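Local coordinates for telomerase reverse transcriptase (Candida albicans SC5314, PDB 6ZDQ), which probably extends chromosome ends as the reverse transcriptase subunit of telomerase, copying a template within the enzyme's RNA into telomeric DNA repeats, at residues A[303-317]-A[487-501]. Residues are numbered along the deposited sequence; the frame is centred on the assembly and turned at random.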
loop_
_atom_site.group_PDB
_atom_site.type_symbol
_atom_site.label_atom_id
_atom_site.label_comp_id
_atom_site.label_asym_id
_atom_site.label_seq_id
_atom_site.Cartn_x
_atom_site.Cartn_y
_atom_site.Cartn_z
ATOM N N SER A 303 -7.201 -21.650 6.691
ATOM C CA SER A 303 -6.719 -20.278 6.752
ATOM C C SER A 303 -5.883 -19.983 5.514
ATOM O O SER A 303 -4.882 -20.661 5.258
ATOM C CB SER A 303 -5.895 -20.054 8.020
ATOM O OG SER A 303 -6.641 -20.391 9.177
ATOM N N VAL A 304 -6.290 -18.975 4.751
ATOM C CA VAL A 304 -5.582 -18.565 3.548
ATOM C C VAL A 304 -4.879 -17.239 3.810
ATOM O O VAL A 304 -5.182 -16.520 4.768
ATOM C CB VAL A 304 -6.532 -18.457 2.342
ATOM C CG1 VAL A 304 -7.092 -19.825 1.991
ATOM C CG2 VAL A 304 -7.654 -17.487 2.656
ATOM N N HIS A 305 -3.924 -16.910 2.936
ATOM C CA HIS A 305 -3.080 -15.734 3.113
ATOM C C HIS A 305 -3.164 -14.782 1.919
ATOM O O HIS A 305 -2.235 -14.011 1.667
ATOM C CB HIS A 305 -1.632 -16.159 3.369
ATOM C CG HIS A 305 -0.765 -15.068 3.917
ATOM N ND1 HIS A 305 -1.105 -14.334 5.033
ATOM C CD2 HIS A 305 0.431 -14.587 3.501
ATOM C CE1 HIS A 305 -0.158 -13.448 5.280
ATOM N NE2 HIS A 305 0.785 -13.581 4.365
ATOM N N SER A 306 -4.276 -14.808 1.186
ATOM C CA SER A 306 -4.485 -13.881 0.079
ATOM C C SER A 306 -5.937 -13.957 -0.364
ATOM O O SER A 306 -6.606 -14.974 -0.167
ATOM C CB SER A 306 -3.558 -14.186 -1.106
ATOM O OG SER A 306 -3.838 -15.455 -1.668
ATOM N N SER A 307 -6.416 -12.861 -0.957
ATOM C CA SER A 307 -7.767 -12.847 -1.504
ATOM C C SER A 307 -7.906 -13.806 -2.681
ATOM O O SER A 307 -9.006 -14.304 -2.947
ATOM C CB SER A 307 -8.149 -11.428 -1.926
ATOM O OG SER A 307 -9.461 -11.390 -2.461
ATOM N N SER A 308 -6.809 -14.071 -3.394
ATOM C CA SER A 308 -6.860 -14.999 -4.519
ATOM C C SER A 308 -7.152 -16.419 -4.053
ATOM O O SER A 308 -7.899 -17.153 -4.710
ATOM C CB SER A 308 -5.545 -14.951 -5.298
ATOM O OG SER A 308 -5.532 -15.913 -6.338
ATOM N N ASP A 309 -6.569 -16.825 -2.921
ATOM C CA ASP A 309 -6.817 -18.164 -2.398
ATOM C C ASP A 309 -8.278 -18.362 -2.018
ATOM O O ASP A 309 -8.801 -19.476 -2.135
ATOM C CB ASP A 309 -5.916 -18.434 -1.193
ATOM C CG ASP A 309 -4.446 -18.430 -1.553
ATOM O OD1 ASP A 309 -4.120 -18.168 -2.730
ATOM O OD2 ASP A 309 -3.615 -18.690 -0.657
ATOM N N VAL A 310 -8.951 -17.304 -1.558
ATOM C CA VAL A 310 -10.362 -17.419 -1.196
ATOM C C VAL A 310 -11.191 -17.790 -2.419
ATOM O O VAL A 310 -12.044 -18.684 -2.365
ATOM C CB VAL A 310 -10.868 -16.114 -0.557
ATOM C CG1 VAL A 310 -12.320 -16.269 -0.127
ATOM C CG2 VAL A 310 -9.997 -15.719 0.621
ATOM N N ALA A 311 -10.954 -17.104 -3.539
ATOM C CA ALA A 311 -11.707 -17.394 -4.754
ATOM C C ALA A 311 -11.439 -18.810 -5.245
ATOM O O ALA A 311 -12.356 -19.498 -5.708
ATOM C CB ALA A 311 -11.366 -16.373 -5.839
ATOM N N GLU A 312 -10.187 -19.265 -5.149
ATOM C CA GLU A 312 -9.861 -20.618 -5.585
ATOM C C GLU A 312 -10.496 -21.661 -4.674
ATOM O O GLU A 312 -10.961 -22.705 -5.147
ATOM C CB GLU A 312 -8.345 -20.800 -5.642
ATOM C CG GLU A 312 -7.873 -21.686 -6.785
ATOM C CD GLU A 312 -8.141 -21.070 -8.145
ATOM O OE1 GLU A 312 -7.895 -19.856 -8.310
ATOM O OE2 GLU A 312 -8.605 -21.798 -9.049
ATOM N N LYS A 313 -10.525 -21.401 -3.363
ATOM C CA LYS A 313 -11.181 -22.323 -2.439
ATOM C C LYS A 313 -12.666 -22.457 -2.758
ATOM O O LYS A 313 -13.229 -23.556 -2.682
ATOM C CB LYS A 313 -10.984 -21.855 -0.998
ATOM C CG LYS A 313 -9.575 -22.036 -0.455
ATOM C CD LYS A 313 -9.268 -23.494 -0.165
ATOM C CE LYS A 313 -7.885 -23.653 0.448
ATOM N NZ LYS A 313 -7.556 -25.080 0.724
ATOM N N ILE A 314 -13.320 -21.346 -3.107
ATOM C CA ILE A 314 -14.729 -21.401 -3.483
ATOM C C ILE A 314 -14.899 -22.124 -4.814
ATOM O O ILE A 314 -15.867 -22.868 -5.014
ATOM C CB ILE A 314 -15.325 -19.982 -3.522
ATOM C CG1 ILE A 314 -15.188 -19.308 -2.155
ATOM C CG2 ILE A 314 -16.786 -20.020 -3.949
ATOM C CD1 ILE A 314 -15.732 -17.899 -2.114
ATOM N N SER A 315 -13.964 -21.919 -5.745
ATOM C CA SER A 315 -14.034 -22.618 -7.025
ATOM C C SER A 315 -13.824 -24.117 -6.859
ATOM O O SER A 315 -14.415 -24.911 -7.602
ATOM C CB SER A 315 -13.007 -22.038 -7.998
ATOM O OG SER A 315 -13.286 -20.680 -8.285
ATOM N N ASP A 316 -12.988 -24.525 -5.901
ATOM C CA ASP A 316 -12.813 -25.948 -5.633
ATOM C C ASP A 316 -14.075 -26.555 -5.035
ATOM O O ASP A 316 -14.449 -27.685 -5.369
ATOM C CB ASP A 316 -11.621 -26.167 -4.702
ATOM C CG ASP A 316 -10.317 -25.680 -5.300
ATOM O OD1 ASP A 316 -10.335 -25.202 -6.455
ATOM O OD2 ASP A 316 -9.277 -25.774 -4.615
ATOM N N TYR A 317 -14.746 -25.817 -4.147
ATOM C CA TYR A 317 -15.975 -26.323 -3.545
ATOM C C TYR A 317 -17.100 -26.404 -4.569
ATOM O O TYR A 317 -17.914 -27.335 -4.529
ATOM C CB TYR A 317 -16.379 -25.442 -2.364
ATOM C CG TYR A 317 -17.389 -26.088 -1.444
ATOM C CD1 TYR A 317 -17.087 -27.262 -0.769
ATOM C CD2 TYR A 317 -18.637 -25.519 -1.242
ATOM C CE1 TYR A 317 -18.005 -27.856 0.075
ATOM C CE2 TYR A 317 -19.560 -26.105 -0.398
ATOM C CZ TYR A 317 -19.240 -27.272 0.258
ATOM O OH TYR A 317 -20.157 -27.858 1.098
ATOM N N ASP A 487 -18.342 -32.359 3.437
ATOM C CA ASP A 487 -19.193 -31.549 2.565
ATOM C C ASP A 487 -19.513 -30.196 3.205
ATOM O O ASP A 487 -20.668 -29.840 3.445
ATOM C CB ASP A 487 -20.474 -32.306 2.192
ATOM C CG ASP A 487 -21.077 -31.820 0.892
ATOM O OD1 ASP A 487 -20.443 -30.980 0.221
ATOM O OD2 ASP A 487 -22.183 -32.280 0.538
ATOM N N PHE A 488 -18.451 -29.443 3.481
ATOM C CA PHE A 488 -18.573 -28.072 3.954
ATOM C C PHE A 488 -17.366 -27.287 3.462
ATOM O O PHE A 488 -16.420 -27.848 2.903
ATOM C CB PHE A 488 -18.685 -28.008 5.482
ATOM C CG PHE A 488 -17.398 -28.304 6.197
ATOM C CD1 PHE A 488 -17.010 -29.610 6.437
ATOM C CD2 PHE A 488 -16.579 -27.276 6.632
ATOM C CE1 PHE A 488 -15.827 -29.884 7.095
ATOM C CE2 PHE A 488 -15.395 -27.543 7.290
ATOM C CZ PHE A 488 -15.019 -28.848 7.522
ATOM N N LEU A 489 -17.403 -25.974 3.680
ATOM C CA LEU A 489 -16.300 -25.103 3.280
ATOM C C LEU A 489 -16.167 -23.991 4.309
ATOM O O LEU A 489 -17.058 -23.144 4.424
ATOM C CB LEU A 489 -16.524 -24.529 1.885
ATOM C CG LEU A 489 -15.502 -23.478 1.445
ATOM C CD1 LEU A 489 -14.111 -24.087 1.341
ATOM C CD2 LEU A 489 -15.910 -22.833 0.131
ATOM N N PHE A 490 -15.063 -23.994 5.050
ATOM C CA PHE A 490 -14.758 -22.959 6.029
ATOM C C PHE A 490 -13.431 -22.314 5.656
ATOM O O PHE A 490 -12.443 -23.016 5.420
ATOM C CB PHE A 490 -14.698 -23.543 7.443
ATOM C CG PHE A 490 -14.804 -22.513 8.531
ATOM C CD1 PHE A 490 -16.042 -22.084 8.975
ATOM C CD2 PHE A 490 -13.667 -21.981 9.113
ATOM C CE1 PHE A 490 -16.147 -21.140 9.978
ATOM C CE2 PHE A 490 -13.765 -21.036 10.115
ATOM C CZ PHE A 490 -15.007 -20.615 10.548
ATOM N N VAL A 491 -13.413 -20.985 5.586
ATOM C CA VAL A 491 -12.224 -20.247 5.176
ATOM C C VAL A 491 -12.117 -18.963 5.989
ATOM O O VAL A 491 -13.113 -18.262 6.201
ATOM C CB VAL A 491 -12.242 -19.951 3.660
ATOM C CG1 VAL A 491 -13.536 -19.266 3.258
ATOM C CG2 VAL A 491 -11.033 -19.115 3.257
ATOM N N ARG A 492 -10.904 -18.658 6.448
ATOM C CA ARG A 492 -10.603 -17.433 7.182
ATOM C C ARG A 492 -9.418 -16.749 6.518
ATOM O O ARG A 492 -8.318 -17.305 6.505
ATOM C CB ARG A 492 -10.273 -17.739 8.644
ATOM C CG ARG A 492 -9.680 -16.566 9.405
ATOM C CD ARG A 492 -8.906 -17.028 10.632
ATOM N NE ARG A 492 -7.600 -17.579 10.287
ATOM C CZ ARG A 492 -6.486 -16.858 10.202
ATOM N NH1 ARG A 492 -6.520 -15.553 10.436
ATOM N NH2 ARG A 492 -5.337 -17.438 9.883
ATOM N N LEU A 493 -9.625 -15.547 5.977
ATOM C CA LEU A 493 -8.539 -14.877 5.258
ATOM C C LEU A 493 -7.587 -14.174 6.223
ATOM O O LEU A 493 -6.385 -14.463 6.250
ATOM C CB LEU A 493 -9.112 -13.885 4.237
ATOM C CG LEU A 493 -8.084 -12.997 3.525
ATOM C CD1 LEU A 493 -6.961 -13.815 2.900
ATOM C CD2 LEU A 493 -8.766 -12.145 2.480
ATOM N N VAL A 494 -8.099 -13.214 6.995
ATOM C CA VAL A 494 -7.342 -12.612 8.086
ATOM C C VAL A 494 -8.215 -12.544 9.328
ATOM O O VAL A 494 -7.887 -13.121 10.372
ATOM C CB VAL A 494 -6.825 -11.220 7.688
ATOM C CG1 VAL A 494 -6.176 -10.531 8.884
ATOM C CG2 VAL A 494 -5.851 -11.339 6.531
ATOM N N ASP A 495 -9.341 -11.835 9.208
ATOM C CA ASP A 495 -10.336 -11.728 10.265
ATOM C C ASP A 495 -11.755 -11.952 9.772
ATOM O O ASP A 495 -12.652 -12.109 10.606
ATOM C CB ASP A 495 -10.254 -10.355 10.960
ATOM C CG ASP A 495 -10.584 -9.195 10.028
ATOM O OD1 ASP A 495 -10.246 -9.276 8.830
ATOM O OD2 ASP A 495 -11.188 -8.203 10.493
ATOM N N ASP A 496 -11.997 -11.991 8.464
ATOM C CA ASP A 496 -13.324 -12.281 7.942
ATOM C C ASP A 496 -13.460 -13.775 7.674
ATOM O O ASP A 496 -12.545 -14.412 7.143
ATOM C CB ASP A 496 -13.597 -11.484 6.663
ATOM C CG ASP A 496 -13.613 -9.978 6.896
ATOM O OD1 ASP A 496 -12.527 -9.392 7.077
ATOM O OD2 ASP A 496 -14.711 -9.380 6.890
ATOM N N PHE A 497 -14.611 -14.330 8.045
ATOM C CA PHE A 497 -14.863 -15.760 7.952
ATOM C C PHE A 497 -16.024 -16.028 7.005
ATOM O O PHE A 497 -16.952 -15.222 6.886
ATOM C CB PHE A 497 -15.187 -16.369 9.325
ATOM C CG PHE A 497 -14.045 -16.333 10.302
ATOM C CD1 PHE A 497 -13.644 -15.138 10.876
ATOM C CD2 PHE A 497 -13.394 -17.498 10.671
ATOM C CE1 PHE A 497 -12.602 -15.102 11.779
ATOM C CE2 PHE A 497 -12.352 -17.468 11.578
ATOM C CZ PHE A 497 -11.956 -16.267 12.133
ATOM N N LEU A 498 -15.967 -17.178 6.337
ATOM C CA LEU A 498 -17.014 -17.594 5.416
ATOM C C LEU A 498 -17.245 -19.089 5.566
ATOM O O LEU A 498 -16.291 -19.861 5.694
ATOM C CB LEU A 498 -16.647 -17.261 3.965
ATOM C CG LEU A 498 -17.740 -17.473 2.917
ATOM C CD1 LEU A 498 -18.895 -16.512 3.148
ATOM C CD2 LEU A 498 -17.179 -17.316 1.513
ATOM N N LEU A 499 -18.514 -19.491 5.549
ATOM C CA LEU A 499 -18.883 -20.897 5.631
ATOM C C LEU A 499 -19.982 -21.177 4.622
ATOM O O LEU A 499 -21.003 -20.484 4.607
ATOM C CB LEU A 499 -19.348 -21.274 7.044
ATOM C CG LEU A 499 -19.772 -22.728 7.270
ATOM C CD1 LEU A 499 -19.280 -23.216 8.620
ATOM C CD2 LEU A 499 -21.284 -22.885 7.173
ATOM N N VAL A 500 -19.768 -22.183 3.778
ATOM C CA VAL A 500 -20.749 -22.611 2.787
ATOM C C VAL A 500 -20.920 -24.117 2.919
ATOM O O VAL A 500 -19.939 -24.864 2.815
ATOM C CB VAL A 500 -20.330 -22.238 1.355
ATOM C CG1 VAL A 500 -21.377 -22.700 0.363
ATOM C CG2 VAL A 500 -20.101 -20.736 1.234
ATOM N N THR A 501 -22.159 -24.564 3.146
ATOM C CA THR A 501 -22.426 -25.992 3.237
ATOM C C THR A 501 -23.900 -26.252 2.980
ATOM O O THR A 501 -24.738 -25.433 3.381
ATOM C CB THR A 501 -22.027 -26.556 4.608
ATOM O OG1 THR A 501 -22.326 -27.957 4.655
ATOM C CG2 THR A 501 -22.770 -25.839 5.735
#
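Ser303 and Arg492 are joined by a single beta bridge: Val304 N, one residue on, donates to Arg492 O (3.2 Å), and Arg492 NE donates to Ser303 OG (3.2 Å) almost within the guanidinium plane. A small hydroxyl fits here, between the arginine and Ser471 of helix 460-477, to which it also hydrogen-bonds; Asp467 of that helix pairs with Arg492 NH2. Val304, branched at CB, then turns CG2 onto Val491 CG2 (3.8 Å) and Leu493 CD1. Ser306 caps the helix, its OG accepting a weak bond from Asp309 N. Val310 packs on Val491 and Leu493, and Ile314 is long enough for its CD1 to reach Leu498 CD2 (3.9 Å). Tyr317, with CG anti to its backbone N (chi1 -163°), offers a flat face to the strands: Leu489 CB sits over it, 3.7 Å from the Tyr317 ring centroid, a CH-pi contact, while CE2 touches Val500 CG1. The hydroxyl reaches polar backbone, Tyr317 OH lying 3.1 Å from Asp487 O. Helix segment 307-317 thus runs antiparallel to strand 489-492 on aliphatic side chains and one aromatic ring, within the reverse transcriptase domain, and polar bonds to Arg492 tie the residues leading into the helix to this edge strand.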